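Beta/alpha-amylase (Paenibacillus polymyxa, PDB 3VOC) hydrolyses alpha-1,4-glucosidic linkages in starch, its family 14 beta-amylase catalytic domain, the part in this structure, releasing maltose from non-reducing chain ends. Local coordinates at residues Leu246-Gln250 / Gln298-Asp304. Residue numbers count along the deposited sequence, not the author numbering.
With EDO (1,2-ethanediol), chain E.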
ATOM      1  N   LEU A 246       7.598  15.718 -10.493  1.00 15.13           N
ATOM      2  CA  LEU A 246       6.478  14.990  -9.900  1.00 15.16           C
ATOM      3  C   LEU A 246       5.994  13.872 -10.792  1.00 15.31           C
ATOM      4  O   LEU A 246       5.633  12.812 -10.295  1.00 16.00           O
ATOM      5  CB  LEU A 246       5.309  15.932  -9.587  1.00 15.61           C
ATOM      6  CG  LEU A 246       5.442  16.803  -8.345  1.00 16.66           C
ATOM      7  CD1 LEU A 246       4.210  17.678  -8.204  1.00 19.29           C
ATOM      8  CD2 LEU A 246       5.643  15.945  -7.091  1.00 17.46           C
ATOM      9  N   SER A 247       5.963  14.113 -12.108  1.00 15.26           N
ATOM     10  CA  SER A 247       5.586  13.056 -13.056  1.00 14.69           C
ATOM     11  C   SER A 247       6.569  11.889 -13.001  1.00 14.21           C
ATOM     12  O   SER A 247       6.158  10.714 -12.980  1.00 14.18           O
ATOM     13  CB  SER A 247       5.482  13.606 -14.483  1.00 15.05           C
ATOM     14  OG  SER A 247       5.072  12.587 -15.373  1.00 14.63           O
ATOM     15  N   TRP A 248       7.867  12.206 -12.978  1.00 13.30           N
ATOM     16  CA  TRP A 248       8.892  11.167 -12.881  1.00 13.60           C
ATOM     17  C   TRP A 248       8.788  10.406 -11.545  1.00 13.03           C
ATOM     18  O   TRP A 248       8.881   9.180 -11.495  1.00 12.86           O
ATOM     19  CB  TRP A 248      10.312  11.751 -13.035  1.00 13.03           C
ATOM     20  CG  TRP A 248      11.356  10.748 -12.586  1.00 13.89           C
ATOM     21  CD1 TRP A 248      11.846   9.689 -13.314  1.00 14.98           C
ATOM     22  CD2 TRP A 248      11.990  10.681 -11.300  1.00 14.02           C
ATOM     23  NE1 TRP A 248      12.758   8.981 -12.560  1.00 14.56           N
ATOM     24  CE2 TRP A 248      12.868   9.572 -11.324  1.00 13.67           C
ATOM     25  CE3 TRP A 248      11.904  11.460 -10.129  1.00 13.18           C
ATOM     26  CZ2 TRP A 248      13.651   9.211 -10.223  1.00 13.96           C
ATOM     27  CZ3 TRP A 248      12.680  11.102  -9.034  1.00 14.34           C
ATOM     28  CH2 TRP A 248      13.559   9.991  -9.096  1.00 14.54           C
ATOM     29  N   TYR A 249       8.610  11.163 -10.473  1.00 12.94           N
ATOM     30  CA  TYR A 249       8.524  10.626  -9.117  1.00 12.65           C
ATOM     31  C   TYR A 249       7.395   9.586  -9.063  1.00 12.73           C
ATOM     32  O   TYR A 249       7.591   8.462  -8.574  1.00 12.84           O
ATOM     33  CB  TYR A 249       8.260  11.794  -8.178  1.00 12.75           C
ATOM     34  CG  TYR A 249       8.385  11.532  -6.692  1.00 12.98           C
ATOM     35  CD1 TYR A 249       9.571  11.028  -6.133  1.00 13.38           C
ATOM     36  CD2 TYR A 249       7.326  11.846  -5.832  1.00 14.51           C
ATOM     37  CE1 TYR A 249       9.680  10.845  -4.737  1.00 11.94           C
ATOM     38  CE2 TYR A 249       7.424  11.656  -4.456  1.00 13.09           C
ATOM     39  CZ  TYR A 249       8.597  11.155  -3.914  1.00 13.23           C
ATOM     40  OH  TYR A 249       8.663  10.954  -2.543  1.00 13.54           O
ATOM     41  N   GLN A 250       6.238   9.950  -9.613  1.00 13.05           N
ATOM     42  CA  GLN A 250       5.112   9.016  -9.734  1.00 13.26           C
ATOM     43  C   GLN A 250       5.417   7.850 -10.677  1.00 13.58           C
ATOM     44  O   GLN A 250       5.072   6.700 -10.357  1.00 13.05           O
ATOM     45  CB  GLN A 250       3.816   9.723 -10.154  1.00 13.30           C
ATOM     46  CG  GLN A 250       2.632   8.736 -10.301  1.00 13.27           C
ATOM     47  CD  GLN A 250       1.287   9.412 -10.456  1.00 15.72           C
ATOM     48  OE1 GLN A 250       0.959  10.347  -9.724  1.00 15.96           O
ATOM     49  NE2 GLN A 250       0.485   8.927 -11.411  1.00 14.89           N
ATOM     50  N   GLN A 298       1.518  14.357  -2.700  1.00 16.32           N
ATOM     51  CA  GLN A 298       2.644  14.548  -3.617  1.00 16.90           C
ATOM     52  C   GLN A 298       3.944  13.924  -3.076  1.00 16.71           C
ATOM     53  O   GLN A 298       4.657  13.223  -3.820  1.00 16.88           O
ATOM     54  CB  GLN A 298       2.810  16.033  -3.968  1.00 17.33           C
ATOM     55  CG  GLN A 298       1.702  16.489  -4.938  1.00 20.51           C
ATOM     56  CD  GLN A 298       1.599  17.983  -5.151  1.00 24.88           C
ATOM     57  OE1 GLN A 298       2.455  18.759  -4.737  1.00 25.53           O
ATOM     58  NE2 GLN A 298       0.517  18.396  -5.811  1.00 27.51           N
ATOM     59  N   ALA A 299       4.227  14.138  -1.788  1.00 15.31           N
ATOM     60  CA  ALA A 299       5.431  13.544  -1.184  1.00 15.10           C
ATOM     61  C   ALA A 299       5.384  12.023  -1.227  1.00 14.49           C
ATOM     62  O   ALA A 299       6.415  11.367  -1.397  1.00 14.51           O
ATOM     63  CB  ALA A 299       5.637  14.041   0.242  1.00 14.65           C
ATOM     64  N   GLY A 300       4.185  11.468  -1.070  1.00 14.54           N
ATOM     65  CA  GLY A 300       3.985  10.030  -1.149  1.00 13.92           C
ATOM     66  C   GLY A 300       4.110   9.471  -2.558  1.00 14.72           C
ATOM     67  O   GLY A 300       4.225   8.262  -2.738  1.00 14.00           O
ATOM     68  N   GLY A 301       4.061  10.354  -3.555  1.00 15.12           N
ATOM     69  CA  GLY A 301       4.273   9.953  -4.941  1.00 15.82           C
ATOM     70  C   GLY A 301       3.056  10.157  -5.816  1.00 15.90           C
ATOM     71  O   GLY A 301       3.040   9.693  -6.949  1.00 16.28           O
ATOM     72  N   TYR A 302       2.027  10.840  -5.309  1.00 16.04           N
ATOM     73  CA  TYR A 302       0.767  10.946  -6.052  1.00 16.21           C
ATOM     74  C   TYR A 302       0.606  12.302  -6.692  1.00 17.16           C
ATOM     75  O   TYR A 302       0.254  13.290  -6.030  1.00 17.55           O
ATOM     76  CB  TYR A 302      -0.444  10.623  -5.172  1.00 15.75           C
ATOM     77  CG  TYR A 302      -0.382   9.261  -4.508  1.00 16.17           C
ATOM     78  CD1 TYR A 302       0.409   8.232  -5.032  1.00 15.31           C
ATOM     79  CD2 TYR A 302      -1.122   8.999  -3.357  1.00 15.05           C
ATOM     80  CE1 TYR A 302       0.468   6.978  -4.409  1.00 15.37           C
ATOM     81  CE2 TYR A 302      -1.062   7.765  -2.725  1.00 15.40           C
ATOM     82  CZ  TYR A 302      -0.282   6.748  -3.264  1.00 15.53           C
ATOM     83  OH  TYR A 302      -0.254   5.516  -2.627  1.00 16.41           O
ATOM     84  N   TYR A 303       0.845  12.329  -7.996  1.00 17.57           N
ATOM     85  CA  TYR A 303       0.767  13.539  -8.804  1.00 17.94           C
ATOM     86  C   TYR A 303      -0.520  13.562  -9.630  1.00 17.39           C
ATOM     87  O   TYR A 303      -1.108  14.620  -9.849  1.00 17.14           O
ATOM     88  CB  TYR A 303       2.016  13.576  -9.702  1.00 18.49           C
ATOM     89  CG  TYR A 303       1.983  14.522 -10.886  1.00 20.58           C
ATOM     90  CD1 TYR A 303       1.945  15.908 -10.704  1.00 22.85           C
ATOM     91  CD2 TYR A 303       2.020  14.020 -12.193  1.00 22.73           C
ATOM     92  CE1 TYR A 303       1.940  16.774 -11.794  1.00 25.37           C
ATOM     93  CE2 TYR A 303       2.005  14.870 -13.284  1.00 25.06           C
ATOM     94  CZ  TYR A 303       1.970  16.243 -13.076  1.00 25.74           C
ATOM     95  OH  TYR A 303       1.952  17.075 -14.161  1.00 29.46           O
ATOM     96  N   ASP A 304      -0.961  12.391 -10.076  1.00 16.82           N
ATOM     97  CA  ASP A 304      -2.061  12.305 -11.039  1.00 17.01           C
ATOM     98  C   ASP A 304      -2.778  10.977 -10.791  1.00 16.67           C
ATOM     99  O   ASP A 304      -2.314   9.910 -11.224  1.00 16.10           O
ATOM    100  CB  ASP A 304      -1.490  12.428 -12.481  1.00 17.04           C
ATOM    101  CG  ASP A 304      -2.545  12.271 -13.585  1.00 18.57           C
ATOM    102  OD1 ASP A 304      -3.686  11.844 -13.318  1.00 18.04           O
ATOM    103  OD2 ASP A 304      -2.197  12.555 -14.757  1.00 19.43           O
TER
HETATM  104  C1  EDO E 504      -2.302  14.936  -5.523  1.00 38.12           C
HETATM  105  O1  EDO E 504      -1.344  15.680  -6.281  1.00 37.06           O
HETATM  106  C2  EDO E 504      -3.371  14.431  -6.473  1.00 38.73           C
HETATM  107  O2  EDO E 504      -4.216  15.542  -6.804  1.00 39.61           O
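Side-chain-to-backbone hydrogen bonds join the two segments. The carboxamide of Gln-250 reads the chain where it runs between two helices: OE1 accepts from Tyr-303 N (2.6 Å) and Asp-304 N (2.8 Å), while NE2 donates to Asp-304 O (3.0 Å) and also reaches Glu-254. The neighbouring residue Tyr-249 donates its OH to Ala-299 O at 2.6 Å. Apolar contact follows: Leu-246 CB meets Tyr-303 CD1 at 3.5 Å, and the helix backbone at Leu-246 and Ser-247 lies over one face of the Tyr-303 ring. Gly-301, with positive phi, ends helix 295-300 in a Schellman motif; at these backbone angles a CB would jam against the carbonyl O of Gly-300, and its CA sits 3.6 Å from Tyr-249 CE2. Tyr-302 turns away, its hydroxyl hydrogen-bonded to Leu-164 O, beside the predicted proton donor Glu-163. Asp-304 N-caps helix 305-315 through Arg-307 N. Helix 240-268, which precedes barrel strand 275-279, is thus fastened to the link between helices 295-300 and 305-315, ahead of strand 318-321 of the TIM barrel.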